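Local coordinates for aminotransferase, class V family protein (Trichomonas vaginalis, PDB 5F8V) that probably catalyses the pyridoxal-phosphate-dependent transamination between O-phospho-L-serine and 2-oxoglutarate in the serine biosynthesis pathway, at residues 14-18 and 19-23; 122-125 and 126-130; 255-258 and 259-263. All blocks are in the same frame, centred on the assembly; numbering follows the deposited sequence.

Interaction 1: residues 14-18 and 19-23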
loop_
_atom_site.group_PDB
_atom_site.type_symbol
_atom_site.label_atom_id
_atom_site.label_comp_id
_atom_site.label_asym_id
_atom_site.label_seq_id
_atom_site.Cartn_x
_atom_site.Cartn_y
_atom_site.Cartn_z
ATOM N N ALA A 14 -12.658 -1.347 -8.595
ATOM C CA ALA A 14 -13.574 -1.150 -9.709
ATOM C C ALA A 14 -13.036 -1.709 -11.012
ATOM O O ALA A 14 -11.885 -2.139 -11.086
ATOM C CB ALA A 14 -13.857 0.331 -9.861
ATOM N N ALA A 15 -13.892 -1.674 -12.036
ATOM C CA ALA A 15 -13.568 -2.142 -13.379
ATOM C C ALA A 15 -12.339 -1.435 -13.939
ATOM O O ALA A 15 -12.125 -0.244 -13.704
ATOM C CB ALA A 15 -14.758 -1.937 -14.311
ATOM N N VAL A 16 -11.537 -2.201 -14.667
ATOM C CA VAL A 16 -10.292 -1.739 -15.253
ATOM C C VAL A 16 -10.384 -2.018 -16.764
ATOM O O VAL A 16 -11.127 -2.907 -17.172
ATOM C CB VAL A 16 -9.109 -2.436 -14.526
ATOM C CG1 VAL A 16 -7.920 -2.710 -15.417
ATOM C CG2 VAL A 16 -8.691 -1.601 -13.317
ATOM N N PRO A 17 -9.651 -1.247 -17.599
ATOM C CA PRO A 17 -9.667 -1.540 -19.038
ATOM C C PRO A 17 -9.096 -2.921 -19.346
ATOM O O PRO A 17 -8.013 -3.258 -18.858
ATOM C CB PRO A 17 -8.784 -0.432 -19.630
ATOM C CG PRO A 17 -8.860 0.673 -18.647
ATOM C CD PRO A 17 -8.899 -0.010 -17.314
ATOM N N LEU A 18 -9.832 -3.724 -20.122
ATOM C CA LEU A 18 -9.406 -5.093 -20.441
ATOM C C LEU A 18 -8.033 -5.121 -21.129
ATOM O O LEU A 18 -7.205 -5.982 -20.824
ATOM C CB LEU A 18 -10.457 -5.805 -21.305
ATOM C CG LEU A 18 -10.232 -7.285 -21.634
ATOM C CD1 LEU A 18 -9.997 -8.128 -20.387
ATOM C CD2 LEU A 18 -11.411 -7.826 -22.425
ATOM N N GLU A 19 -7.798 -4.159 -22.019
ATOM C CA GLU A 19 -6.499 -3.971 -22.685
ATOM C C GLU A 19 -5.351 -3.894 -21.674
ATOM O O GLU A 19 -4.288 -4.458 -21.903
ATOM C CB GLU A 19 -6.477 -2.670 -23.507
ATOM C CG GLU A 19 -7.446 -2.574 -24.682
ATOM C CD GLU A 19 -7.630 -1.128 -25.146
ATOM O OE1 GLU A 19 -8.755 -0.587 -25.028
ATOM O OE2 GLU A 19 -6.632 -0.523 -25.607
ATOM N N CYS A 20 -5.566 -3.170 -20.579
ATOM C CA CYS A 20 -4.561 -3.041 -19.529
ATOM C C CYS A 20 -4.323 -4.367 -18.808
ATOM O O CYS A 20 -3.182 -4.729 -18.529
ATOM C CB CYS A 20 -4.943 -1.942 -18.540
ATOM S SG CYS A 20 -4.977 -0.291 -19.276
ATOM N N LEU A 21 -5.392 -5.106 -18.541
ATOM C CA LEU A 21 -5.261 -6.433 -17.941
ATOM C C LEU A 21 -4.509 -7.378 -18.894
ATOM O O LEU A 21 -3.611 -8.118 -18.474
ATOM C CB LEU A 21 -6.635 -6.995 -17.563
ATOM C CG LEU A 21 -7.453 -6.201 -16.537
ATOM C CD1 LEU A 21 -8.906 -6.654 -16.527
ATOM C CD2 LEU A 21 -6.849 -6.287 -15.139
ATOM N N GLU A 22 -4.855 -7.325 -20.180
ATOM C CA GLU A 22 -4.203 -8.167 -21.194
ATOM C C GLU A 22 -2.725 -7.818 -21.381
ATOM O O GLU A 22 -1.891 -8.715 -21.478
ATOM C CB GLU A 22 -4.948 -8.077 -22.528
ATOM C CG GLU A 22 -6.313 -8.743 -22.464
ATOM C CD GLU A 22 -7.183 -8.495 -23.680
ATOM O OE1 GLU A 22 -6.965 -7.495 -24.404
ATOM O OE2 GLU A 22 -8.109 -9.308 -23.892
ATOM N N ARG A 23 -2.414 -6.521 -21.428
ATOM C CA ARG A 23 -1.028 -6.042 -21.495
ATOM C C ARG A 23 -0.211 -6.521 -20.283
ATOM O O ARG A 23 0.901 -7.024 -20.441
ATOM C CB ARG A 23 -0.968 -4.508 -21.610
ATOM C CG ARG A 23 -1.367 -3.967 -22.980
ATOM C CD ARG A 23 -1.816 -2.502 -22.946
ATOM N NE ARG A 23 -2.418 -2.084 -24.220
ATOM C CZ ARG A 23 -2.986 -0.898 -24.467
ATOM N NH1 ARG A 23 -3.060 0.047 -23.532
ATOM N NH2 ARG A 23 -3.499 -0.653 -25.671
#

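Interaction 2: residues 122-125 and 126-130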
loop_
_atom_site.group_PDB
_atom_site.type_symbol
_atom_site.label_atom_id
_atom_site.label_comp_id
_atom_site.label_asym_id
_atom_site.label_seq_id
_atom_site.Cartn_x
_atom_site.Cartn_y
_atom_site.Cartn_z
ATOM N N VAL A 122 -11.378 22.274 14.786
ATOM C CA VAL A 122 -11.808 21.448 13.659
ATOM C C VAL A 122 -13.280 21.756 13.379
ATOM O O VAL A 122 -14.171 21.252 14.056
ATOM C CB VAL A 122 -11.611 19.949 13.940
ATOM C CG1 VAL A 122 -11.918 19.125 12.688
ATOM C CG2 VAL A 122 -10.191 19.678 14.439
ATOM N N ASN A 123 -13.513 22.589 12.369
ATOM C CA ASN A 123 -14.821 23.159 12.112
ATOM C C ASN A 123 -15.519 22.473 10.941
ATOM O O ASN A 123 -14.950 22.364 9.856
ATOM C CB ASN A 123 -14.670 24.653 11.827
ATOM C CG ASN A 123 -16.003 25.350 11.637
ATOM O OD1 ASN A 123 -16.928 25.154 12.420
ATOM N ND2 ASN A 123 -16.110 26.159 10.588
ATOM N N SER A 124 -16.741 21.998 11.181
ATOM C CA SER A 124 -17.627 21.547 10.116
ATOM C C SER A 124 -18.381 22.762 9.559
ATOM O O SER A 124 -19.125 23.414 10.289
ATOM C CB SER A 124 -18.607 20.501 10.638
ATOM O OG SER A 124 -19.460 20.058 9.598
ATOM N N VAL A 125 -18.186 23.032 8.269
ATOM C CA VAL A 125 -18.603 24.283 7.600
ATOM C C VAL A 125 -20.122 24.445 7.433
ATOM O O VAL A 125 -20.649 25.566 7.570
ATOM C CB VAL A 125 -17.900 24.396 6.213
ATOM C CG1 VAL A 125 -18.552 25.418 5.302
ATOM C CG2 VAL A 125 -16.427 24.733 6.395
ATOM N N ALA A 126 -20.803 23.345 7.112
ATOM C CA ALA A 126 -22.255 23.332 6.906
ATOM C C ALA A 126 -22.951 22.335 7.836
ATOM O O ALA A 126 -24.076 21.911 7.558
ATOM C CB ALA A 126 -22.571 23.004 5.448
ATOM N N GLY A 127 -22.295 21.975 8.938
ATOM C CA GLY A 127 -22.810 20.959 9.857
ATOM C C GLY A 127 -22.690 19.554 9.302
ATOM O O GLY A 127 -22.309 19.357 8.142
ATOM N N ASN A 128 -23.003 18.569 10.138
ATOM C CA ASN A 128 -22.999 17.176 9.700
ATOM C C ASN A 128 -24.106 16.977 8.661
ATOM O O ASN A 128 -25.191 17.533 8.806
ATOM C CB ASN A 128 -23.167 16.218 10.890
ATOM C CG ASN A 128 -21.956 16.214 11.823
ATOM O OD1 ASN A 128 -20.902 16.784 11.519
ATOM N ND2 ASN A 128 -22.104 15.566 12.971
ATOM N N PRO A 129 -23.823 16.221 7.583
ATOM C CA PRO A 129 -24.832 16.084 6.536
ATOM C C PRO A 129 -26.029 15.254 7.015
ATOM O O PRO A 129 -25.870 14.419 7.914
ATOM C CB PRO A 129 -24.083 15.347 5.428
ATOM C CG PRO A 129 -23.090 14.518 6.158
ATOM C CD PRO A 129 -22.655 15.358 7.329
ATOM N N PRO A 130 -27.217 15.473 6.414
ATOM C CA PRO A 130 -28.375 14.643 6.760
ATOM C C PRO A 130 -28.184 13.188 6.314
ATOM O O PRO A 130 -27.179 12.861 5.676
ATOM C CB PRO A 130 -29.525 15.310 5.994
ATOM C CG PRO A 130 -28.869 15.970 4.829
ATOM C CD PRO A 130 -27.517 16.412 5.317
HETATM O O HOH W 1 -19.915 20.506 6.960
#

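Interaction 3: residues 255-258 and 259-263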
loop_
_atom_site.group_PDB
_atom_site.type_symbol
_atom_site.label_atom_id
_atom_site.label_comp_id
_atom_site.label_asym_id
_atom_site.label_seq_id
_atom_site.Cartn_x
_atom_site.Cartn_y
_atom_site.Cartn_z
ATOM N N ASN A 255 0.219 3.437 -14.583
ATOM C CA ASN A 255 0.810 3.971 -15.811
ATOM C C ASN A 255 0.191 3.370 -17.071
ATOM O O ASN A 255 -0.022 4.075 -18.061
ATOM C CB ASN A 255 2.335 3.772 -15.811
ATOM C CG ASN A 255 3.045 4.571 -16.894
ATOM O OD1 ASN A 255 2.550 5.592 -17.370
ATOM N ND2 ASN A 255 4.230 4.117 -17.270
ATOM N N HIS A 256 -0.106 2.076 -17.029
ATOM C CA HIS A 256 -0.806 1.424 -18.136
ATOM C C HIS A 256 -2.173 2.063 -18.389
ATOM O O HIS A 256 -2.535 2.312 -19.534
ATOM C CB HIS A 256 -0.943 -0.086 -17.912
ATOM C CG HIS A 256 0.179 -0.884 -18.490
ATOM N ND1 HIS A 256 0.468 -0.885 -19.837
ATOM C CD2 HIS A 256 1.065 -1.733 -17.914
ATOM C CE1 HIS A 256 1.497 -1.684 -20.064
ATOM N NE2 HIS A 256 1.875 -2.215 -18.914
ATOM N N ILE A 257 -2.909 2.341 -17.316
ATOM C CA ILE A 257 -4.183 3.042 -17.408
ATOM C C ILE A 257 -4.001 4.484 -17.901
ATOM O O ILE A 257 -4.793 4.938 -18.716
ATOM C CB ILE A 257 -4.984 3.015 -16.078
ATOM C CG1 ILE A 257 -5.394 1.576 -15.737
ATOM C CG2 ILE A 257 -6.243 3.885 -16.191
ATOM C CD1 ILE A 257 -5.841 1.382 -14.305
ATOM N N PHE A 258 -2.968 5.189 -17.447
ATOM C CA PHE A 258 -2.709 6.555 -17.945
ATOM C C PHE A 258 -2.545 6.556 -19.476
ATOM O O PHE A 258 -3.146 7.373 -20.175
ATOM C CB PHE A 258 -1.476 7.195 -17.283
ATOM C CG PHE A 258 -1.563 7.341 -15.774
ATOM C CD1 PHE A 258 -2.784 7.344 -15.085
ATOM C CD2 PHE A 258 -0.398 7.503 -15.037
ATOM C CE1 PHE A 258 -2.817 7.477 -13.698
ATOM C CE2 PHE A 258 -0.433 7.638 -13.657
ATOM C CZ PHE A 258 -1.642 7.619 -12.986
ATOM N N LYS A 259 -1.762 5.610 -19.980
ATOM C CA LYS A 259 -1.584 5.442 -21.424
ATOM C C LYS A 259 -2.936 5.170 -22.085
ATOM O O LYS A 259 -3.284 5.790 -23.080
ATOM C CB LYS A 259 -0.636 4.280 -21.738
ATOM C CG LYS A 259 0.797 4.438 -21.254
ATOM C CD LYS A 259 1.514 3.092 -21.283
ATOM C CE LYS A 259 2.920 3.185 -20.735
ATOM N NZ LYS A 259 3.530 1.844 -20.511
ATOM N N TRP A 260 -3.701 4.244 -21.519
ATOM C CA TRP A 260 -5.025 3.940 -22.061
ATOM C C TRP A 260 -5.929 5.179 -22.140
ATOM O O TRP A 260 -6.618 5.356 -23.133
ATOM C CB TRP A 260 -5.696 2.809 -21.280
ATOM C CG TRP A 260 -7.093 2.537 -21.700
ATOM C CD1 TRP A 260 -7.512 1.713 -22.712
ATOM C CD2 TRP A 260 -8.269 3.073 -21.110
ATOM N NE1 TRP A 260 -8.882 1.714 -22.784
ATOM C CE2 TRP A 260 -9.372 2.538 -21.808
ATOM C CE3 TRP A 260 -8.501 3.961 -20.056
ATOM C CZ2 TRP A 260 -10.686 2.870 -21.491
ATOM C CZ3 TRP A 260 -9.824 4.290 -19.735
ATOM C CH2 TRP A 260 -10.891 3.742 -20.449
ATOM N N ILE A 261 -5.903 6.028 -21.117
ATOM C CA ILE A 261 -6.669 7.277 -21.124
ATOM C C ILE A 261 -6.200 8.203 -22.248
ATOM O O ILE A 261 -7.025 8.820 -22.922
ATOM C CB ILE A 261 -6.585 8.027 -19.773
ATOM C CG1 ILE A 261 -7.273 7.224 -18.661
ATOM C CG2 ILE A 261 -7.239 9.407 -19.872
ATOM C CD1 ILE A 261 -7.019 7.749 -17.265
ATOM N N GLU A 262 -4.885 8.306 -22.436
ATOM C CA GLU A 262 -4.340 9.125 -23.532
ATOM C C GLU A 262 -4.789 8.598 -24.893
ATOM O O GLU A 262 -5.165 9.385 -25.769
ATOM C CB GLU A 262 -2.815 9.215 -23.462
ATOM C CG GLU A 262 -2.328 10.043 -22.291
ATOM C CD GLU A 262 -0.816 10.163 -22.232
ATOM O OE1 GLU A 262 -0.115 9.132 -22.318
ATOM O OE2 GLU A 262 -0.323 11.299 -22.072
ATOM N N GLU A 263 -4.785 7.272 -25.047
ATOM C CA GLU A 263 -5.219 6.613 -26.289
ATOM C C GLU A 263 -6.674 6.946 -26.642
ATOM O O GLU A 263 -7.013 7.067 -27.824
ATOM C CB GLU A 263 -5.035 5.083 -26.203
ATOM C CG GLU A 263 -3.579 4.625 -26.213
ATOM C CD GLU A 263 -3.360 3.186 -25.750
ATOM O OE1 GLU A 263 -4.305 2.366 -25.746
ATOM O OE2 GLU A 263 -2.208 2.864 -25.399
#

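Interaction 1: residues 14-18 and 19-23
Val-16 and Leu-21 make the main apolar contact across the start of helix 18-26: the CG1 branch of Val-16 comes to 3.7 Å from Leu-21 CG and lies equally near that leucine's CD2. Beside this, Pro-17 meets Cys-20, CB to SG 3.8 Å. The extended Glu-22 side chain crosses that of Leu-18 obliquely, its OE2 3.7 Å from Leu-18 CG; Leu-18 CG stands anti to its own nitrogen (chi1 -175°), which carries the side chain toward that carboxylate.

The hydrogen bonds across the two segments all come from backbone amides. Pro-17 O accepts Leu-21 N at 3.2 Å, in the carbonyl plane, and also takes a weak bond from Cys-20 N. Leu-18 O receives Glu-22 N at 2.8 Å with an N-H...O angle of 162°.

The charged pair belongs to the helix itself: Glu-19 OE2 lies 3.1 Å from Arg-23 NH2 but well out of the guanidinium plane, so charge rather than a directed N-H joins them. Val-16 N is bonded to Glu-40 of the second subunit, placing this lead-in at the dimer interface. The arrangement is a helix N-terminus with proline at the N-cap.

Interaction 2: residues 122-125 and 126-130
Ser-124 and Gly-127 face each other across a tight bend at the end of strand 121-124, and the Ser-124 side chain points into it. With OG anti to the backbone N (chi1 -180°), the hydroxyl reaches across the bend and stops 3.3 Å from Gly-127 O. A water sits between the two arms and ties them together. It lies 2.7 Å from Ser-124 OG, accepts from Ala-126 N at 3.0 Å and donates to Gly-127 O at 2.9 Å, so one molecule bridges three polar groups of the bend.

The neighbouring side chains turn the other way. Val-125 and Ala-126 both point away from the opposing arm, though their CB atoms still touch it; Val-125 packs on Trp-142 and Asp-97, while Ala-126 meets Leu-99 and Pro-137. Asn-128 also starts outward, but its amide folds back until OD1 is 4.1 Å from Ser-124 OG, a loose approach. Ser-124 and Asn-128 both touch Phe-109 of helix 103-115.

The backbone bears out the change of direction. The CA atoms of Ser-124 and Gly-127 are 5.2 Å apart, and Gly-127 has a positive phi of 74°. This is a water-bridged reverse turn, by which one of the two outermost strands of the chain's mixed seven-stranded sheet passes into the loop leading toward strand 148-154.

Interaction 3: residues 255-258 and 259-263
This is an intrahelical contact in the last turns of helix 248-263, largely buried between helices 18-26, 46-63 and 267-286. Four successive i to i+4 backbone bonds define it, from Lys-259 N to Asn-255 O (3.0 Å, N-H...O 168°) through to Glu-262 N to Phe-258 O.

The side chain of Lys-259 runs back along the helix. Its CG is anti to the carbonyl carbon (chi1 -64°) and the chain beyond is extended, passing Asn-255 O with CG at 3.3 Å and bringing CE to 3.8 Å from Asn-255 ND2. Lys-259 NZ ends 4.1 Å from His-256 CE1, oblique to the ring. Neither neighbour bonds it: the Asn-255 amide is held by Arg-58, Glu-51 and Glu-54, and His-256 NE2 by Glu-27. On another side Ile-257 CG2 touches Ile-261 CD1 at 4.1 Å, and Trp-260 CE3 lies 4.5 Å from Ile-257 CG2.

The chemistry is thus divided: aliphatic and aromatic groups take the packing, while the polar ends engage residues outside this helix, Glu-262 through a salt bridge to Arg-58. Glu-54, in a long, weak ion pair with Lys-259 NZ, would be expected to offset part of the lysine's charge.

In the fold
Interactions 1 and 3 are local contacts on two neighbouring helices, 18-26 and 248-263, that touch each other, their centres about 11 Å apart. Between them Pro-17 CG packs at 3.5 Å from Trp-260 CD2, and Arg-23 NH2 bridges to Glu-263 OE1 at 3.1 Å. Both use i to i+4 backbone bonds, but interaction 3 is buried within a continuous helix, whereas interaction 1, partly buried, contains the first turn after a proline N-cap. Only interaction 1 is touched by the second subunit. Interaction 2 differs in place and chemistry: a surface turn at a sheet edge, held through water, on the opposite side of the chain's centre, with centres about 39 Å and 37 Å from interactions 1 and 3.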